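Local atomic coordinates of glutathione S-transferase (Natrialba magadii ATCC 43099, PDB entry 6GZF), a protein that probably transfers glutathione in thiol-exchange or conjugation reactions, as a Xi-class glutathione transferase related to the glutathionyl-hydroquinone reductases. Residues N39-D44 with T159-F164; Q50-R55 with D139-T144; H220-L225 with F268-P273. All blocks are in the same frame, centred on the assembly; numbering follows the deposited sequence.

From the N terminus, the long loop between strands 15-17 and 56-60 supplies the first half of both contact 1 (39-44) and contact 2 (50-55). Contact 2 closes first, at the turn joining strands 136-139 and 144-147; contact 1 closes after helix 150-159, so its chain loop encloses that of contact 2. The two touch, Pro-51 lying against Gln-42 and Glu-160, and together they fasten the loop to the thioredoxin-like N-terminal part of the fold. Contact 3 follows in series, with no crossing. It joins the end of helix 204-224 to the start of helix 271-279 in the helical C-terminal part, its centre about 34 Å from that of contact 1 and 41 Å from that of contact 2.

Contact 1. Residues N39-D44 with T159-F164; sequences NWVQDD and TEFDEF
Glu-160 lays its side chain against the backbone of Val-41 and Asp-43, while Val-41 meets the ring of Phe-161 near its CZ. CG of Glu-160 is anti to the carbonyl carbon (chi1 -53°), and this methylene carbon lies 3.3 Å from Val-41 O. A further bend at chi2 brings the carboxylate round to the next peptide, where OE1 accepts a nearly straight hydrogen bond from Asp-43 N at 3.0 Å (N-H...O 164°). The donor comes from the anti side of the carboxylate and slightly out of its plane. Glutamate suits this place because its chain is long enough to cross to a neighbouring loop that offers an N-H. Beside it the amide of Gln-42 lies almost parallel to the carboxylate, their planes 15° apart.

On the apolar side, the Val-41 and Phe-161 side chains meet at about a right angle, with CG1 of the valine 3.6 Å from CZ of the ring. The branched valine reaches the ring with CG1 while both residues stay buried, and Val-41 also packs on Met-156 of helix 150-159. Asp-43, the centre of an inverse gamma turn, turns its side chain to a water that donates to OD2 at 3.2 Å and accepts from Asp-162 N at 3.0 Å.

An alanine in place of Glu-160 would probably leave Asp-43 N without its acceptor and open a gap beside Val-41 O. Acidic groups gather here, Asp-43 OD2 lying 5.2 Å from Glu-163 OE1, like charges that would probably repel one another. The cluster of acidic side chains is consistent with the acid-rich surfaces of proteins from halophilic archaea.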
loop_
_atom_site.group_PDB
_atom_site.type_symbol
_atom_site.label_atom_id
_atom_site.label_comp_id
_atom_site.label_asym_id
_atom_site.label_seq_id
_atom_site.Cartn_x
_atom_site.Cartn_y
_atom_site.Cartn_z
ATOM N N ASN A 39 24.651 -27.334 8.184
ATOM C CA ASN A 39 25.966 -27.832 7.804
ATOM C C ASN A 39 26.667 -26.838 6.885
ATOM O O ASN A 39 26.016 -26.060 6.186
ATOM C CB ASN A 39 25.864 -29.200 7.127
ATOM C CG ASN A 39 25.656 -30.326 8.121
ATOM O OD1 ASN A 39 26.570 -30.695 8.859
ATOM N ND2 ASN A 39 24.451 -30.883 8.143
ATOM N N TRP A 40 27.995 -26.863 6.895
ATOM C CA TRP A 40 28.782 -25.951 6.076
ATOM C C TRP A 40 29.617 -26.689 5.039
ATOM O O TRP A 40 30.117 -27.784 5.295
ATOM C CB TRP A 40 29.707 -25.103 6.952
ATOM C CG TRP A 40 29.026 -24.005 7.703
ATOM C CD1 TRP A 40 28.142 -24.140 8.735
ATOM C CD2 TRP A 40 29.192 -22.598 7.497
ATOM N NE1 TRP A 40 27.739 -22.903 9.176
ATOM C CE2 TRP A 40 28.370 -21.940 8.433
ATOM C CE3 TRP A 40 29.952 -21.829 6.609
ATOM C CZ2 TRP A 40 28.288 -20.551 8.508
ATOM C CZ3 TRP A 40 29.867 -20.450 6.683
ATOM C CH2 TRP A 40 29.041 -19.825 7.625
ATOM N N VAL A 41 29.758 -26.084 3.865
ATOM C CA VAL A 41 30.752 -26.530 2.903
ATOM C C VAL A 41 32.069 -25.866 3.273
ATOM O O VAL A 41 32.168 -24.639 3.287
ATOM C CB VAL A 41 30.369 -26.181 1.455
ATOM C CG1 VAL A 41 31.457 -26.639 0.496
ATOM C CG2 VAL A 41 29.034 -26.812 1.093
ATOM N N GLN A 42 33.074 -26.673 3.588
ATOM C CA GLN A 42 34.332 -26.142 4.100
ATOM C C GLN A 42 35.533 -26.612 3.289
ATOM O O GLN A 42 35.744 -27.811 3.113
ATOM C CB GLN A 42 34.509 -26.538 5.567
ATOM C CG GLN A 42 33.532 -25.864 6.517
ATOM C CD GLN A 42 33.864 -24.404 6.754
ATOM O OE1 GLN A 42 33.328 -23.518 6.089
ATOM N NE2 GLN A 42 34.750 -24.146 7.710
ATOM N N ASP A 43 36.321 -25.656 2.804
ATOM C CA ASP A 43 37.556 -25.968 2.095
ATOM C C ASP A 43 38.570 -26.549 3.073
ATOM O O ASP A 43 39.506 -25.867 3.493
ATOM C CB ASP A 43 38.118 -24.719 1.410
ATOM C CG ASP A 43 39.095 -25.049 0.297
ATOM O OD1 ASP A 43 39.637 -26.175 0.289
ATOM O OD2 ASP A 43 39.322 -24.182 -0.573
ATOM N N ASP A 44 38.375 -27.813 3.429
ATOM C CA ASP A 44 39.190 -28.465 4.443
ATOM C C ASP A 44 39.208 -29.973 4.219
ATOM O O ASP A 44 38.158 -30.607 4.159
ATOM C CB ASP A 44 38.657 -28.137 5.839
ATOM C CG ASP A 44 39.746 -28.114 6.890
ATOM O OD1 ASP A 44 40.121 -29.198 7.383
ATOM O OD2 ASP A 44 40.225 -27.010 7.224
ATOM N N THR A 159 33.526 -17.569 0.568
ATOM C CA THR A 159 34.847 -17.814 1.140
ATOM C C THR A 159 35.385 -19.233 0.955
ATOM O O THR A 159 36.520 -19.513 1.339
ATOM C CB THR A 159 34.848 -17.507 2.651
ATOM O OG1 THR A 159 33.932 -18.384 3.318
ATOM C CG2 THR A 159 34.436 -16.067 2.903
ATOM N N GLU A 160 34.591 -20.123 0.368
ATOM C CA GLU A 160 34.968 -21.535 0.335
ATOM C C GLU A 160 35.096 -22.132 -1.070
ATOM O O GLU A 160 35.668 -23.210 -1.234
ATOM C CB GLU A 160 33.962 -22.359 1.142
ATOM C CG GLU A 160 33.737 -21.851 2.561
ATOM C CD GLU A 160 35.006 -21.853 3.394
ATOM O OE1 GLU A 160 35.520 -22.951 3.694
ATOM O OE2 GLU A 160 35.489 -20.756 3.749
ATOM N N PHE A 161 34.573 -21.440 -2.078
ATOM C CA PHE A 161 34.595 -21.961 -3.446
ATOM C C PHE A 161 35.569 -21.211 -4.355
ATOM O O PHE A 161 35.296 -21.025 -5.542
ATOM C CB PHE A 161 33.191 -21.911 -4.057
ATOM C CG PHE A 161 32.244 -22.936 -3.496
ATOM C CD1 PHE A 161 31.487 -22.657 -2.370
ATOM C CD2 PHE A 161 32.105 -24.175 -4.100
ATOM C CE1 PHE A 161 30.611 -23.596 -1.854
ATOM C CE2 PHE A 161 31.233 -25.118 -3.589
ATOM C CZ PHE A 161 30.485 -24.827 -2.464
ATOM N N ASP A 162 36.704 -20.789 -3.804
ATOM C CA ASP A 162 37.672 -19.990 -4.553
ATOM C C ASP A 162 38.318 -20.752 -5.709
ATOM O O ASP A 162 38.777 -20.147 -6.677
ATOM C CB ASP A 162 38.765 -19.465 -3.618
ATOM C CG ASP A 162 38.376 -18.168 -2.936
ATOM O OD1 ASP A 162 37.597 -17.393 -3.529
ATOM O OD2 ASP A 162 38.850 -17.922 -1.806
ATOM N N GLU A 163 38.352 -22.074 -5.601
ATOM C CA GLU A 163 39.002 -22.906 -6.609
ATOM C C GLU A 163 38.190 -22.971 -7.900
ATOM O O GLU A 163 38.734 -23.225 -8.976
ATOM C CB GLU A 163 39.235 -24.316 -6.055
ATOM C CG GLU A 163 40.004 -25.245 -6.981
ATOM C CD GLU A 163 40.458 -26.515 -6.288
ATOM O OE1 GLU A 163 40.715 -26.467 -5.066
ATOM O OE2 GLU A 163 40.556 -27.561 -6.962
ATOM N N PHE A 164 36.889 -22.722 -7.796
ATOM C CA PHE A 164 35.988 -22.930 -8.923
ATOM C C PHE A 164 35.285 -21.650 -9.368
ATOM O O PHE A 164 34.533 -21.653 -10.343
ATOM C CB PHE A 164 34.957 -23.999 -8.565
ATOM C CG PHE A 164 35.555 -25.213 -7.917
ATOM C CD1 PHE A 164 36.159 -26.196 -8.682
ATOM C CD2 PHE A 164 35.526 -25.365 -6.539
ATOM C CE1 PHE A 164 36.715 -27.313 -8.088
ATOM C CE2 PHE A 164 36.081 -26.479 -5.940
ATOM C CZ PHE A 164 36.676 -27.454 -6.716
HETATM O O HOH W 1 38.011 -21.337 -1.140
#

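Contact 2. Residues Q50-R55 with D139-T144; sequences QPEAGR and DTEEDT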
loop_
_atom_site.group_PDB
_atom_site.type_symbol
_atom_site.label_atom_id
_atom_site.label_comp_id
_atom_site.label_asym_id
_atom_site.label_seq_id
_atom_site.Cartn_x
_atom_site.Cartn_y
_atom_site.Cartn_z
ATOM N N GLN A 50 33.216 -31.014 1.354
ATOM C CA GLN A 50 34.278 -30.261 0.701
ATOM C C GLN A 50 33.771 -29.648 -0.601
ATOM O O GLN A 50 32.902 -30.218 -1.261
ATOM C CB GLN A 50 35.488 -31.160 0.437
ATOM C CG GLN A 50 36.591 -31.012 1.469
ATOM C CD GLN A 50 37.425 -32.267 1.626
ATOM O OE1 GLN A 50 38.547 -32.346 1.126
ATOM N NE2 GLN A 50 36.884 -33.253 2.330
ATOM N N PRO A 51 34.308 -28.475 -0.968
ATOM C CA PRO A 51 33.890 -27.797 -2.200
ATOM C C PRO A 51 34.345 -28.523 -3.465
ATOM O O PRO A 51 35.545 -28.633 -3.719
ATOM C CB PRO A 51 34.561 -26.423 -2.089
ATOM C CG PRO A 51 35.733 -26.648 -1.200
ATOM C CD PRO A 51 35.298 -27.688 -0.212
ATOM N N GLU A 52 33.387 -29.017 -4.243
ATOM C CA GLU A 52 33.688 -29.639 -5.528
ATOM C C GLU A 52 33.099 -28.823 -6.674
ATOM O O GLU A 52 32.363 -27.861 -6.451
ATOM C CB GLU A 52 33.166 -31.077 -5.573
ATOM C CG GLU A 52 33.859 -32.019 -4.601
ATOM C CD GLU A 52 33.414 -33.459 -4.771
ATOM O OE1 GLU A 52 33.396 -34.203 -3.768
ATOM O OE2 GLU A 52 33.086 -33.847 -5.912
ATOM N N ALA A 53 33.417 -29.218 -7.903
ATOM C CA ALA A 53 33.068 -28.425 -9.077
ATOM C C ALA A 53 31.662 -28.705 -9.603
ATOM O O ALA A 53 31.017 -27.814 -10.142
ATOM C CB ALA A 53 34.089 -28.654 -10.179
ATOM N N GLY A 54 31.191 -29.938 -9.465
ATOM C CA GLY A 54 29.870 -30.288 -9.958
ATOM C C GLY A 54 29.110 -31.164 -8.985
ATOM O O GLY A 54 28.700 -32.275 -9.322
ATOM N N ARG A 55 28.913 -30.651 -7.777
ATOM C CA ARG A 55 28.368 -31.453 -6.692
ATOM C C ARG A 55 27.129 -30.839 -6.045
ATOM O O ARG A 55 26.108 -31.507 -5.887
ATOM C CB ARG A 55 29.443 -31.677 -5.628
ATOM C CG ARG A 55 28.984 -32.521 -4.462
ATOM C CD ARG A 55 30.076 -32.661 -3.417
ATOM N NE ARG A 55 29.608 -33.400 -2.248
ATOM C CZ ARG A 55 30.362 -33.677 -1.189
ATOM N NH1 ARG A 55 31.625 -33.275 -1.151
ATOM N NH2 ARG A 55 29.853 -34.354 -0.171
ATOM N N ASP A 139 23.337 -31.331 -1.511
ATOM C CA ASP A 139 24.480 -32.153 -1.891
ATOM C C ASP A 139 24.016 -33.381 -2.665
ATOM O O ASP A 139 23.177 -34.142 -2.190
ATOM C CB ASP A 139 25.275 -32.579 -0.656
ATOM C CG ASP A 139 26.457 -33.461 -1.000
ATOM O OD1 ASP A 139 27.078 -33.234 -2.057
ATOM O OD2 ASP A 139 26.766 -34.379 -0.213
ATOM N N THR A 140 24.568 -33.571 -3.859
ATOM C CA THR A 140 24.162 -34.679 -4.717
ATOM C C THR A 140 24.884 -35.978 -4.369
ATOM O O THR A 140 24.493 -37.053 -4.824
ATOM C CB THR A 140 24.406 -34.354 -6.202
ATOM O OG1 THR A 140 25.741 -33.865 -6.373
ATOM C CG2 THR A 140 23.423 -33.296 -6.682
ATOM N N GLU A 141 25.935 -35.879 -3.562
ATOM C CA GLU A 141 26.707 -37.058 -3.185
ATOM C C GLU A 141 26.086 -37.770 -1.985
ATOM O O GLU A 141 25.837 -38.974 -2.031
ATOM C CB GLU A 141 28.157 -36.679 -2.882
ATOM C CG GLU A 141 29.083 -37.873 -2.716
ATOM C CD GLU A 141 29.924 -38.136 -3.953
ATOM O OE1 GLU A 141 30.520 -37.174 -4.485
ATOM O OE2 GLU A 141 29.985 -39.302 -4.397
ATOM N N GLU A 142 25.834 -37.022 -0.914
ATOM C CA GLU A 142 25.195 -37.584 0.272
ATOM C C GLU A 142 23.677 -37.583 0.127
ATOM O O GLU A 142 22.969 -38.167 0.949
ATOM C CB GLU A 142 25.599 -36.812 1.530
ATOM C CG GLU A 142 26.704 -37.471 2.337
ATOM C CD GLU A 142 26.774 -36.948 3.760
ATOM O OE1 GLU A 142 25.705 -36.766 4.380
ATOM O OE2 GLU A 142 27.898 -36.720 4.257
ATOM N N ASP A 143 23.193 -36.921 -0.922
ATOM C CA ASP A 143 21.765 -36.849 -1.229
ATOM C C ASP A 143 20.965 -36.302 -0.049
ATOM O O ASP A 143 20.072 -36.972 0.471
ATOM C CB ASP A 143 21.235 -38.227 -1.639
ATOM C CG ASP A 143 19.876 -38.153 -2.307
ATOM O OD1 ASP A 143 19.629 -37.177 -3.047
ATOM O OD2 ASP A 143 19.057 -39.072 -2.094
ATOM N N THR A 144 21.292 -35.081 0.366
ATOM C CA THR A 144 20.631 -34.456 1.507
ATOM C C THR A 144 20.828 -32.941 1.512
ATOM O O THR A 144 21.590 -32.402 0.709
ATOM C CB THR A 144 21.149 -35.030 2.840
ATOM O OG1 THR A 144 20.381 -34.496 3.927
ATOM C CG2 THR A 144 22.616 -34.682 3.037
#
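A salt bridge at the protein surface, Arg-55 to Asp-139, anchors the loop that leads into strand 56-60 to the turn between the antiparallel strands 136-139 and 144-147. The arginine is fully extended, with CG anti to the backbone N (chi1 -179°), and it grips the carboxylate side-on: NE bonds OD1 at 2.5 Å and NH2 bonds OD2 at 3.1 Å. The two flat groups are not coplanar, their planes standing 55° apart, and NH2 approaches OD2 from above the carboxylate plane. Glu-142 N reaches the same OD2 from the opposite face at 2.9 Å, in an Asx motif. Aspartate suits the place because its short carboxylate can fold back on its own turn and still meet an arginine. The third guanidinium nitrogen, NH1, pairs with Glu-52 OE1 at 3.3 Å, and the network of two acids and one base would probably keep all three charged.

Glu-141 adds its CB, packed 3.6 Å from Arg-55 NE, whereas its carboxylate, well out of the guanidinium plane, would probably interact by charge only. Along the backbone Thr-140 N donates to Arg-55 O at 3.3 Å, from above the carbonyl plane. The threonine hydroxyl also donates to Arg-55 O, although the very short length modelled for that bond is doubtful.

In the turn itself Asp-143 and Thr-144 both face Asp-139, a G1 beta bulge, and Asp-143 takes up the left-handed conformation that aspartate tolerates better than most residues. Around the contact, Glu-142 forms a salt bridge with Arg-48 and Gln-50 O accepts from Tyr-56. In the four-stranded sheet, 136-139 runs antiparallel to both 56-60 and edge strand 144-147, so Arg-55 and Asp-139 tie neighbouring strands together at their ends.

Contact 3. Residues H220-L225 with F268-P273; sequences HWDDVL and FDNLWP
The last turn of helix 204-224 and the start of helix 271-279 come closest at Asp-222 and Asn-270, whose CA atoms are 5.5 Å apart. Asp-222 carries the contact. Its CG is anti to the backbone N (chi1 -175°), and the carboxylate reaches the backbone at the beginning of the second helix. There Asp-222 OD1 accepts a hydrogen bond from Leu-271 N at 3.0 Å, nearly in line with its C-O bond. A second reaches Asp-222 OD1 from Asn-270 N at 3.1 Å, on the syn side. OD2 accepts a hydrogen bond from a water 2.8 Å away, and that water accepts in turn from Asp-269 N. Aspartate is apt here, since amides at a helix start lack partners within their own helix, and the positive end of the helix would probably stabilise the negative charge of this buried group.

Phe-268 and Leu-271 lie beside the carboxylate. Phe-268 presents its edge, with OD2 of Asp-222 in the ring plane, where the C-H groups carry a slight positive charge. One face of the same ring is covered by Leu-271 CD1, 3.8 Å above the plane and offset toward the rim. Leu-271 uses its other methyl too: CD2 meets Leu-225 CD1 at 3.7 Å, the two leucines crossing at about a right angle. Asn-270 directs its CB at the aspartate, 3.5 Å from Asp-222 OD1.

Beyond the pair, Trp-221 turns away from the second helix and packs on Ile-183 and Ile-187 of helix 177-192. Leu-225 touches Leu-231 in the following loop, and its carbonyl accepts from Arg-324 near the end of the model. The contact thus joins helices 204-224 and 271-279 in the helical C-terminal part of the fold, with the first of them backed by 177-192.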
loop_
_atom_site.group_PDB
_atom_site.type_symbol
_atom_site.label_atom_id
_atom_site.label_comp_id
_atom_site.label_asym_id
_atom_site.label_seq_id
_atom_site.Cartn_x
_atom_site.Cartn_y
_atom_site.Cartn_z
ATOM N N HIS A 220 19.059 6.072 9.049
ATOM C CA HIS A 220 20.412 6.007 9.591
ATOM C C HIS A 220 21.421 5.664 8.503
ATOM O O HIS A 220 22.406 6.377 8.311
ATOM C CB HIS A 220 20.494 4.978 10.721
ATOM C CG HIS A 220 21.892 4.560 11.055
ATOM N ND1 HIS A 220 22.878 5.462 11.395
ATOM C CD2 HIS A 220 22.472 3.337 11.095
ATOM C CE1 HIS A 220 24.003 4.811 11.633
ATOM N NE2 HIS A 220 23.784 3.521 11.458
ATOM N N TRP A 221 21.166 4.573 7.789
ATOM C CA TRP A 221 22.074 4.118 6.744
ATOM C C TRP A 221 22.066 5.053 5.541
ATOM O O TRP A 221 22.981 5.027 4.721
ATOM C CB TRP A 221 21.722 2.694 6.309
ATOM C CG TRP A 221 21.996 1.671 7.369
ATOM C CD1 TRP A 221 21.077 0.939 8.061
ATOM C CD2 TRP A 221 23.280 1.280 7.870
ATOM N NE1 TRP A 221 21.708 0.110 8.956
ATOM C CE2 TRP A 221 23.060 0.300 8.860
ATOM C CE3 TRP A 221 24.594 1.660 7.577
ATOM C CZ2 TRP A 221 24.105 -0.304 9.556
ATOM C CZ3 TRP A 221 25.630 1.059 8.269
ATOM C CH2 TRP A 221 25.378 0.088 9.248
ATOM N N ASP A 222 21.031 5.881 5.437
ATOM C CA ASP A 222 20.965 6.872 4.372
ATOM C C ASP A 222 21.986 7.975 4.621
ATOM O O ASP A 222 22.623 8.467 3.689
ATOM C CB ASP A 222 19.558 7.461 4.259
ATOM C CG ASP A 222 19.415 8.405 3.080
ATOM O OD1 ASP A 222 19.416 7.922 1.927
ATOM O OD2 ASP A 222 19.302 9.629 3.306
ATOM N N ASP A 223 22.142 8.357 5.885
ATOM C CA ASP A 223 23.129 9.362 6.263
ATOM C C ASP A 223 24.540 8.792 6.177
ATOM O O ASP A 223 25.490 9.503 5.849
ATOM C CB ASP A 223 22.859 9.885 7.675
ATOM C CG ASP A 223 21.550 10.642 7.778
ATOM O OD1 ASP A 223 21.037 11.091 6.730
ATOM O OD2 ASP A 223 21.037 10.795 8.905
ATOM N N VAL A 224 24.668 7.504 6.477
ATOM C CA VAL A 224 25.956 6.826 6.431
ATOM C C VAL A 224 26.453 6.721 4.990
ATOM O O VAL A 224 27.640 6.899 4.716
ATOM C CB VAL A 224 25.872 5.414 7.058
ATOM C CG1 VAL A 224 27.165 4.642 6.835
ATOM C CG2 VAL A 224 25.554 5.514 8.542
ATOM N N LEU A 225 25.529 6.458 4.072
ATOM C CA LEU A 225 25.871 6.264 2.667
ATOM C C LEU A 225 26.005 7.580 1.906
ATOM O O LEU A 225 26.005 7.594 0.676
ATOM C CB LEU A 225 24.826 5.379 1.986
ATOM C CG LEU A 225 24.859 3.896 2.363
ATOM C CD1 LEU A 225 23.789 3.123 1.610
ATOM C CD2 LEU A 225 26.235 3.313 2.095
ATOM N N PHE A 268 14.666 8.655 -0.933
ATOM C CA PHE A 268 15.875 8.857 -0.139
ATOM C C PHE A 268 16.996 9.435 -0.997
ATOM O O PHE A 268 17.195 9.019 -2.140
ATOM C CB PHE A 268 16.326 7.547 0.510
ATOM C CG PHE A 268 15.530 7.164 1.725
ATOM C CD1 PHE A 268 15.870 7.659 2.974
ATOM C CD2 PHE A 268 14.447 6.306 1.623
ATOM C CE1 PHE A 268 15.145 7.310 4.096
ATOM C CE2 PHE A 268 13.716 5.953 2.744
ATOM C CZ PHE A 268 14.066 6.455 3.981
ATOM N N ASP A 269 17.728 10.393 -0.435
ATOM C CA ASP A 269 18.792 11.080 -1.159
ATOM C C ASP A 269 19.927 10.149 -1.576
ATOM O O ASP A 269 20.510 10.316 -2.647
ATOM C CB ASP A 269 19.363 12.220 -0.311
ATOM C CG ASP A 269 18.349 13.315 -0.042
ATOM O OD1 ASP A 269 17.476 13.546 -0.905
ATOM O OD2 ASP A 269 18.428 13.947 1.033
ATOM N N ASN A 270 20.235 9.170 -0.733
ATOM C CA ASN A 270 21.428 8.358 -0.935
ATOM C C ASN A 270 21.157 6.869 -1.148
ATOM O O ASN A 270 21.942 6.187 -1.803
ATOM C CB ASN A 270 22.378 8.539 0.251
ATOM C CG ASN A 270 22.732 9.995 0.494
ATOM O OD1 ASN A 270 22.685 10.478 1.626
ATOM N ND2 ASN A 270 23.084 10.704 -0.572
ATOM N N LEU A 271 20.056 6.365 -0.601
ATOM C CA LEU A 271 19.728 4.946 -0.727
ATOM C C LEU A 271 19.305 4.577 -2.146
ATOM O O LEU A 271 19.602 3.483 -2.626
ATOM C CB LEU A 271 18.626 4.558 0.260
ATOM C CG LEU A 271 18.996 4.548 1.743
ATOM C CD1 LEU A 271 17.774 4.242 2.597
ATOM C CD2 LEU A 271 20.103 3.541 2.010
ATOM N N TRP A 272 18.608 5.492 -2.811
ATOM C CA TRP A 272 18.134 5.253 -4.172
ATOM C C TRP A 272 19.262 5.225 -5.214
ATOM O O TRP A 272 19.268 4.347 -6.076
ATOM C CB TRP A 272 17.078 6.298 -4.553
ATOM C CG TRP A 272 16.604 6.233 -5.986
ATOM C CD1 TRP A 272 16.476 7.284 -6.848
ATOM C CD2 TRP A 272 16.187 5.067 -6.715
ATOM N NE1 TRP A 272 16.010 6.848 -8.064
ATOM C CE2 TRP A 272 15.825 5.493 -8.009
ATOM C CE3 TRP A 272 16.086 3.706 -6.401
ATOM C CZ2 TRP A 272 15.374 4.609 -8.988
ATOM C CZ3 TRP A 272 15.637 2.832 -7.375
ATOM C CH2 TRP A 272 15.286 3.288 -8.652
ATOM N N PRO A 273 20.216 6.178 -5.155
ATOM C CA PRO A 273 21.352 6.014 -6.071
ATOM C C PRO A 273 22.200 4.800 -5.700
ATOM O O PRO A 273 22.825 4.188 -6.565
ATOM C CB PRO A 273 22.146 7.312 -5.891
ATOM C CG PRO A 273 21.179 8.283 -5.302
ATOM C CD PRO A 273 20.278 7.466 -4.440
HETATM O O HOH W 2 17.391 11.397 2.275
#